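Local coordinates for pilus assembly protein CpaE (Caulobacter crescentus, PDB 4N0P) that takes part in pilus assembly, the whole protein probably binding and hydrolysing ATP, and is represented here by its receiver-like domain alone, at residues A[20-30]-A[47-58]; A[83-91]-A[114-123]. All coordinates share one frame; numbering follows the deposited sequence. Where two conformers were deposited one is given.

Interaction 1 of 2, residues A[20-30]-A[47-58]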
# COMPACT_ATOMS: atom_id res chain seq x y z
N ILE A 20 -10.91 9.23 6.30
CA ILE A 20 -10.02 8.20 6.81
C ILE A 20 -9.44 8.73 8.14
O ILE A 20 -9.30 9.95 8.30
CB ILE A 20 -9.01 7.87 5.67
CG1 ILE A 20 -9.54 6.68 4.80
CG2 ILE A 20 -7.60 7.55 6.18
CD1 ILE A 20 -10.72 6.93 3.93
N PRO A 21 -9.15 7.85 9.13
CA PRO A 21 -8.66 8.35 10.42
C PRO A 21 -7.24 8.91 10.35
O PRO A 21 -6.61 8.88 9.29
CB PRO A 21 -8.74 7.14 11.34
CG PRO A 21 -8.71 6.01 10.47
CD PRO A 21 -9.32 6.37 9.16
N ARG A 22 -6.77 9.50 11.45
CA ARG A 22 -5.44 10.11 11.42
C ARG A 22 -4.39 9.01 11.46
O ARG A 22 -4.16 8.38 12.48
CB ARG A 22 -5.26 11.14 12.54
CG ARG A 22 -3.96 11.93 12.39
CD ARG A 22 -3.87 13.04 13.39
NE ARG A 22 -3.89 12.55 14.77
CZ ARG A 22 -3.89 13.33 15.84
NH1 ARG A 22 -3.88 14.65 15.71
NH2 ARG A 22 -3.91 12.79 17.06
N ILE A 23 -3.78 8.78 10.32
CA ILE A 23 -2.77 7.76 10.13
C ILE A 23 -1.64 8.34 9.28
O ILE A 23 -1.79 9.40 8.66
CB ILE A 23 -3.38 6.49 9.44
CG1 ILE A 23 -4.00 6.84 8.04
CG2 ILE A 23 -4.39 5.75 10.34
CD1 ILE A 23 -4.32 5.63 7.19
N THR A 24 -0.52 7.64 9.26
CA THR A 24 0.62 7.97 8.40
C THR A 24 0.70 6.88 7.35
O THR A 24 0.62 5.68 7.70
CB THR A 24 1.92 8.13 9.19
OG1 THR A 24 2.04 6.99 10.07
CG2 THR A 24 1.94 9.41 10.00
N ILE A 25 0.80 7.27 6.08
CA ILE A 25 0.88 6.33 4.96
C ILE A 25 2.18 6.58 4.21
O ILE A 25 2.42 7.71 3.82
CB ILE A 25 -0.32 6.47 3.97
CG1 ILE A 25 -1.70 6.29 4.63
CG2 ILE A 25 -0.12 5.52 2.74
CD1 ILE A 25 -2.91 6.72 3.70
N HIS A 26 2.99 5.55 3.99
CA HIS A 26 4.19 5.66 3.15
C HIS A 26 3.96 4.80 1.93
O HIS A 26 3.73 3.60 2.08
CB HIS A 26 5.46 5.20 3.88
CG HIS A 26 5.92 6.10 5.00
ND1 HIS A 26 7.01 5.75 5.78
CD2 HIS A 26 5.40 7.27 5.44
CE1 HIS A 26 7.11 6.72 6.69
NE2 HIS A 26 6.18 7.67 6.50
N ALA A 27 3.97 5.41 0.73
CA ALA A 27 3.75 4.63 -0.47
C ALA A 27 5.07 4.58 -1.25
O ALA A 27 5.64 5.61 -1.58
CB ALA A 27 2.63 5.27 -1.32
N PHE A 28 5.60 3.40 -1.47
CA PHE A 28 6.84 3.20 -2.25
C PHE A 28 6.42 2.65 -3.56
O PHE A 28 6.15 1.46 -3.66
CB PHE A 28 7.81 2.23 -1.52
CG PHE A 28 8.43 2.81 -0.28
CD1 PHE A 28 7.75 2.77 0.94
CD2 PHE A 28 9.71 3.35 -0.31
CE1 PHE A 28 8.32 3.33 2.08
CE2 PHE A 28 10.28 3.89 0.84
CZ PHE A 28 9.57 3.89 2.03
N CYS A 29 6.29 3.54 -4.57
CA CYS A 29 5.82 3.17 -5.91
C CYS A 29 6.97 2.83 -6.83
O CYS A 29 8.08 3.33 -6.66
CB CYS A 29 4.96 4.28 -6.51
SG CYS A 29 3.69 4.91 -5.39
N ALA A 30 6.67 2.05 -7.84
CA ALA A 30 7.66 1.67 -8.85
C ALA A 30 7.23 2.16 -10.23
O ALA A 30 8.05 2.18 -11.16
CB ALA A 30 7.82 0.15 -8.87
N MET A 47 -9.19 12.38 2.74
CA MET A 47 -7.87 11.88 3.17
C MET A 47 -7.06 12.94 3.89
O MET A 47 -5.85 12.70 4.15
CB MET A 47 -7.10 11.40 1.94
CG MET A 47 -7.72 10.19 1.27
SD MET A 47 -7.35 8.66 2.18
CE MET A 47 -5.64 8.36 1.56
N SER A 48 -7.68 14.10 4.24
CA SER A 48 -6.92 15.19 4.82
C SER A 48 -6.34 14.90 6.23
O SER A 48 -5.37 15.58 6.58
CB SER A 48 -7.70 16.50 4.82
OG SER A 48 -8.78 16.39 5.71
N ARG A 49 -6.83 13.91 6.98
CA ARG A 49 -6.21 13.56 8.29
C ARG A 49 -5.06 12.55 8.09
O ARG A 49 -4.32 12.27 9.03
CB ARG A 49 -7.22 12.97 9.29
CG ARG A 49 -8.07 14.00 10.02
CD ARG A 49 -9.02 13.32 11.01
NE ARG A 49 -9.96 14.28 11.57
CZ ARG A 49 -11.12 13.98 12.16
NH1 ARG A 49 -11.51 12.71 12.26
NH2 ARG A 49 -11.90 14.93 12.64
N ALA A 50 -4.96 11.94 6.89
CA ALA A 50 -3.87 11.00 6.63
C ALA A 50 -2.66 11.74 6.11
O ALA A 50 -2.77 12.54 5.16
CB ALA A 50 -4.29 9.93 5.63
N ALA A 51 -1.52 11.53 6.72
CA ALA A 51 -0.28 12.13 6.21
C ALA A 51 0.28 11.12 5.22
O ALA A 51 0.72 10.05 5.66
CB ALA A 51 0.68 12.41 7.36
N THR A 52 0.19 11.38 3.90
CA THR A 52 0.64 10.42 2.90
C THR A 52 1.91 10.89 2.21
O THR A 52 1.91 11.99 1.65
CB THR A 52 -0.47 10.19 1.82
OG1 THR A 52 -1.71 9.85 2.45
CG2 THR A 52 -0.07 9.12 0.77
N ILE A 53 2.95 10.07 2.23
CA ILE A 53 4.23 10.39 1.59
C ILE A 53 4.47 9.37 0.50
O ILE A 53 4.51 8.17 0.76
CB ILE A 53 5.41 10.38 2.61
CG1 ILE A 53 5.17 11.35 3.78
CG2 ILE A 53 6.73 10.74 1.89
CD1 ILE A 53 6.02 10.94 4.99
N VAL A 54 4.65 9.87 -0.75
CA VAL A 54 4.92 8.99 -1.87
C VAL A 54 6.46 8.99 -2.12
O VAL A 54 7.11 10.05 -2.14
CB VAL A 54 4.03 9.41 -3.08
CG1 VAL A 54 4.26 8.50 -4.28
CG2 VAL A 54 2.56 9.37 -2.69
N ARG A 55 7.06 7.79 -2.14
CA ARG A 55 8.51 7.63 -2.34
C ARG A 55 8.77 6.74 -3.57
O ARG A 55 7.88 6.01 -4.01
CB ARG A 55 9.22 7.10 -1.09
CG ARG A 55 9.26 8.14 0.03
CD ARG A 55 9.91 7.60 1.26
NE ARG A 55 10.10 8.67 2.23
CZ ARG A 55 9.43 8.78 3.36
NH1 ARG A 55 8.52 7.87 3.70
NH2 ARG A 55 9.65 9.81 4.17
N ASP A 56 9.99 6.84 -4.13
CA ASP A 56 10.35 6.05 -5.31
C ASP A 56 11.18 4.85 -4.89
O ASP A 56 11.60 4.75 -3.74
CB ASP A 56 11.13 6.92 -6.32
CG ASP A 56 12.44 7.51 -5.81
OD1 ASP A 56 12.56 7.73 -4.58
OD2 ASP A 56 13.34 7.79 -6.64
N GLY A 57 11.43 3.96 -5.84
CA GLY A 57 12.26 2.79 -5.61
C GLY A 57 11.53 1.54 -5.22
O GLY A 57 12.18 0.53 -4.92
N GLY A 58 10.19 1.62 -5.17
CA GLY A 58 9.31 0.50 -4.86
C GLY A 58 9.60 -0.28 -3.60
O GLY A 58 10.22 0.24 -2.67
O HOH W 1 -8.51 11.92 6.53
O HOH W 2 -11.38 10.95 9.85

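Interaction 2 of 2, residues A[83-91]-A[114-123]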
# COMPACT_ATOMS: atom_id res chain seq x y z
N ALA A 83 6.12 -11.76 -9.43
CA ALA A 83 5.61 -12.45 -8.26
C ALA A 83 6.68 -13.06 -7.35
O ALA A 83 6.60 -12.85 -6.13
CB ALA A 83 4.62 -13.52 -8.68
N GLN A 84 7.66 -13.81 -7.89
CA GLN A 84 8.68 -14.47 -7.05
C GLN A 84 9.52 -13.45 -6.27
O GLN A 84 9.75 -13.63 -5.08
CB GLN A 84 9.58 -15.40 -7.88
CG GLN A 84 10.54 -16.28 -7.05
CD GLN A 84 9.85 -17.14 -6.02
OE1 GLN A 84 8.99 -17.97 -6.33
NE2 GLN A 84 10.22 -16.96 -4.76
N ARG A 85 9.97 -12.37 -6.94
CA ARG A 85 10.77 -11.33 -6.30
C ARG A 85 9.92 -10.55 -5.27
O ARG A 85 10.41 -10.23 -4.18
CB ARG A 85 11.37 -10.40 -7.36
CG ARG A 85 12.33 -9.35 -6.82
CD ARG A 85 13.76 -9.83 -6.65
NE ARG A 85 14.60 -8.68 -6.31
CZ ARG A 85 15.48 -8.65 -5.31
NH1 ARG A 85 15.68 -9.72 -4.56
NH2 ARG A 85 16.18 -7.54 -5.08
N LEU A 86 8.64 -10.32 -5.59
CA LEU A 86 7.71 -9.64 -4.69
C LEU A 86 7.59 -10.43 -3.37
O LEU A 86 7.76 -9.87 -2.29
CB LEU A 86 6.31 -9.46 -5.37
CG LEU A 86 5.13 -9.07 -4.45
CD1 LEU A 86 5.32 -7.72 -3.89
CD2 LEU A 86 3.82 -9.09 -5.22
N LEU A 87 7.36 -11.73 -3.46
CA LEU A 87 7.20 -12.53 -2.24
C LEU A 87 8.46 -12.59 -1.40
O LEU A 87 8.38 -12.40 -0.19
CB LEU A 87 6.68 -13.93 -2.59
CG LEU A 87 5.28 -13.90 -3.16
CD1 LEU A 87 4.96 -15.17 -3.92
CD2 LEU A 87 4.26 -13.55 -2.09
N HIS A 88 9.63 -12.74 -2.04
CA HIS A 88 10.90 -12.75 -1.31
C HIS A 88 11.14 -11.41 -0.57
O HIS A 88 11.53 -11.37 0.60
CB HIS A 88 12.06 -13.05 -2.28
CG HIS A 88 13.41 -12.91 -1.66
ND1 HIS A 88 13.89 -13.84 -0.75
CD2 HIS A 88 14.35 -11.94 -1.82
CE1 HIS A 88 15.09 -13.41 -0.38
NE2 HIS A 88 15.41 -12.27 -1.00
N LEU A 89 10.86 -10.30 -1.26
CA LEU A 89 11.04 -8.98 -0.67
C LEU A 89 10.03 -8.72 0.44
O LEU A 89 10.36 -8.04 1.41
CB LEU A 89 10.96 -7.89 -1.74
CG LEU A 89 12.15 -7.80 -2.71
CD1 LEU A 89 11.77 -7.03 -3.94
CD2 LEU A 89 13.33 -7.15 -2.07
N LEU A 90 8.81 -9.30 0.34
CA LEU A 90 7.80 -9.15 1.41
C LEU A 90 8.25 -9.86 2.69
O LEU A 90 8.00 -9.35 3.79
CB LEU A 90 6.41 -9.63 0.97
CG LEU A 90 5.66 -8.69 0.03
CD1 LEU A 90 4.45 -9.35 -0.51
CD2 LEU A 90 5.25 -7.39 0.71
N ASP A 91 8.97 -10.99 2.55
CA ASP A 91 9.57 -11.71 3.69
C ASP A 91 10.58 -10.78 4.40
O ASP A 91 10.56 -10.64 5.62
CB ASP A 91 10.25 -13.02 3.21
CG ASP A 91 9.35 -14.18 2.78
OD1 ASP A 91 8.18 -14.23 3.23
OD2 ASP A 91 9.83 -15.04 2.01
N LEU A 114 -1.24 -15.58 -6.66
CA LEU A 114 -0.50 -14.51 -6.00
C LEU A 114 -1.36 -13.90 -4.89
O LEU A 114 -0.88 -13.73 -3.78
CB LEU A 114 -0.11 -13.42 -7.04
CG LEU A 114 0.62 -12.19 -6.46
CD1 LEU A 114 1.94 -12.61 -5.74
CD2 LEU A 114 0.86 -11.15 -7.55
N TYR A 115 -2.61 -13.56 -5.21
CA TYR A 115 -3.54 -12.96 -4.26
C TYR A 115 -3.68 -13.84 -3.00
O TYR A 115 -3.54 -13.35 -1.87
CB TYR A 115 -4.90 -12.76 -4.92
CG TYR A 115 -5.91 -12.10 -4.00
CD1 TYR A 115 -5.81 -10.76 -3.66
CD2 TYR A 115 -6.94 -12.84 -3.43
CE1 TYR A 115 -6.74 -10.15 -2.82
CE2 TYR A 115 -7.87 -12.25 -2.58
CZ TYR A 115 -7.77 -10.90 -2.29
OH TYR A 115 -8.69 -10.34 -1.44
N ARG A 116 -3.91 -15.14 -3.20
CA ARG A 116 -4.07 -16.09 -2.09
C ARG A 116 -2.84 -16.10 -1.19
O ARG A 116 -2.97 -16.06 0.04
CB ARG A 116 -4.33 -17.50 -2.66
CG ARG A 116 -4.71 -18.52 -1.61
CD ARG A 116 -4.73 -19.92 -2.21
NE ARG A 116 -5.80 -20.08 -3.20
CZ ARG A 116 -5.60 -20.32 -4.50
NH1 ARG A 116 -4.37 -20.41 -4.98
NH2 ARG A 116 -6.63 -20.48 -5.31
N GLU A 117 -1.65 -16.15 -1.79
CA GLU A 117 -0.38 -16.20 -1.07
C GLU A 117 -0.19 -14.91 -0.25
O GLU A 117 0.18 -15.00 0.92
CB GLU A 117 0.78 -16.40 -2.07
CG GLU A 117 2.14 -16.63 -1.43
CD GLU A 117 2.27 -17.65 -0.32
OE1 GLU A 117 1.55 -18.68 -0.34
OE2 GLU A 117 3.11 -17.43 0.58
N LEU A 118 -0.47 -13.74 -0.86
CA LEU A 118 -0.35 -12.46 -0.16
C LEU A 118 -1.28 -12.41 1.06
O LEU A 118 -0.84 -12.01 2.14
CB LEU A 118 -0.69 -11.26 -1.12
CG LEU A 118 0.30 -11.01 -2.28
CD1 LEU A 118 -0.17 -9.87 -3.17
CD2 LEU A 118 1.72 -10.80 -1.77
N MET A 119 -2.53 -12.87 0.90
CA MET A 119 -3.52 -12.86 1.99
C MET A 119 -3.06 -13.79 3.12
O MET A 119 -3.15 -13.42 4.28
CB MET A 119 -4.91 -13.25 1.48
CG MET A 119 -5.56 -12.22 0.57
SD MET A 119 -5.64 -10.48 1.17
CE MET A 119 -4.26 -9.76 0.29
N ARG A 120 -2.50 -14.96 2.77
CA ARG A 120 -1.96 -15.93 3.73
C ARG A 120 -0.79 -15.32 4.53
O ARG A 120 -0.65 -15.62 5.73
CB ARG A 120 -1.50 -17.20 3.02
CG ARG A 120 -1.37 -18.40 3.93
CD ARG A 120 -0.79 -19.60 3.20
NE ARG A 120 0.58 -19.36 2.71
CZ ARG A 120 1.68 -19.55 3.43
NH1 ARG A 120 1.60 -19.99 4.68
NH2 ARG A 120 2.87 -19.29 2.91
N ARG A 121 0.03 -14.46 3.88
CA ARG A 121 1.17 -13.80 4.52
C ARG A 121 0.75 -12.62 5.42
O ARG A 121 1.61 -12.04 6.10
CB ARG A 121 2.17 -13.32 3.48
CG ARG A 121 2.76 -14.46 2.71
CD ARG A 121 4.14 -14.17 2.26
NE ARG A 121 4.66 -15.32 1.53
CZ ARG A 121 5.85 -15.36 0.94
NH1 ARG A 121 6.65 -14.31 0.99
NH2 ARG A 121 6.23 -16.45 0.29
N GLY A 122 -0.53 -12.26 5.41
CA GLY A 122 -1.02 -11.16 6.24
C GLY A 122 -1.06 -9.81 5.57
O GLY A 122 -1.30 -8.81 6.25
N VAL A 123 -0.85 -9.75 4.24
CA VAL A 123 -1.00 -8.52 3.45
C VAL A 123 -2.47 -8.11 3.57
O VAL A 123 -3.36 -8.96 3.42
CB VAL A 123 -0.52 -8.70 1.98
CG1 VAL A 123 -0.96 -7.54 1.10
CG2 VAL A 123 1.01 -8.90 1.92

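Interaction 1 of 2, residues A[20-30]-A[47-58]
R55 lays its side chain alongside F28 and turns its end against H26, serving two aromatic neighbours on strand 24-28. R55 CB sits off-centre over the phenyl ring, 4.2 Å from the F28 centroid, a CH-pi contact. With CG anti to the carbonyl carbon (chi1 -70°) and the chain extended to NE, CD runs on past F28 CE2 and CZ and the guanidinium reaches H26. Its plane stands nearly perpendicular to the imidazole, 83° apart, and NH1 sits over the centre of one H26 face, 3.3 Å above it. I53 lies beside that imidazole, CD1 3.6 Å from H26 NE2, while its CG2 lies over the guanidinium. On the other face of the sheet I25 and T52 run side by side, and I25 CD1 meets M47 CE at 3.8 Å. The parallel pairing is regular: I25 N donates to A51 O and R55 N to A27 O, the latter bond 2.7 Å long and almost straight (173°). A water bridges I20 O and R49 N. The two strands are the first and last elements of a beta-alpha-beta unit whose helix 32-42 touches T52 and V54; strand 74-77 flanks 24-28, Y66 bonds H26 ND1, and helix 133-144 packs on I20.

Interaction 2 of 2, residues A[83-91]-A[114-123]
L87 and R121 meet where two parallel helices of the receiver-like alpha/beta fold run side by side, 83-91 against 114-120, their axes 11.5 Å apart. R121 starts with CB directed at segment 83-91; the chain bends at chi2 (-149°), bringing CD within 4.2 Å of D91 OD1. NE turns back to E117 of its own segment, with a salt-bridging hydrogen bond to the anti lone pair of OE2, while CZ lies 3.9 Å from L87 CD2, which packs over the centre of one guanidinium face. NH2 adds a weak bond to E117 OE2. NH1 reaches furthest across, forming a salt bridge with D91 OD1 at 2.7 Å and a weak, bent bond to L87 O (116°). R120 grips E117 side-on through NE and NH2, so two arginines share the E117 carboxylate, probably restricting its rotation. Below this charged rim L114 CD1 touches A83 CB and L86 CD2, and L59 of helix 58-65 and Y126 of strand 125-128 add to the apolar layer. G122, at positive phi, ends the helix in a Schellman motif. Within the apolar layer L90 CD1 presses on L118 CD2 at 3.3 Å, tighter than usual for methyl carbons.

Overall arrangement
From the N terminus the chain first lays down strand 24-28, passes through helix 32-42 and returns as strand 51-55; interaction 1 closes that loop at one border of the sheet, where 51-55 is the outermost strand. Helix 58-65 and strand 74-77 follow before helix 83-94 opens interaction 2, which is closed by helix 112-120 after strand 102-107 has been threaded between them. The two loops are in series, neither nested nor crossed. The centres of interaction 1 and interaction 2 lie about 21 Å apart, on opposite sides of the chain's centre. The nearest atoms of interaction 1 and interaction 2 are about 7 Å apart. Interaction 1 joins neighbouring strands, interaction 2 neighbouring helices, and helix 58-65 has residues touching both.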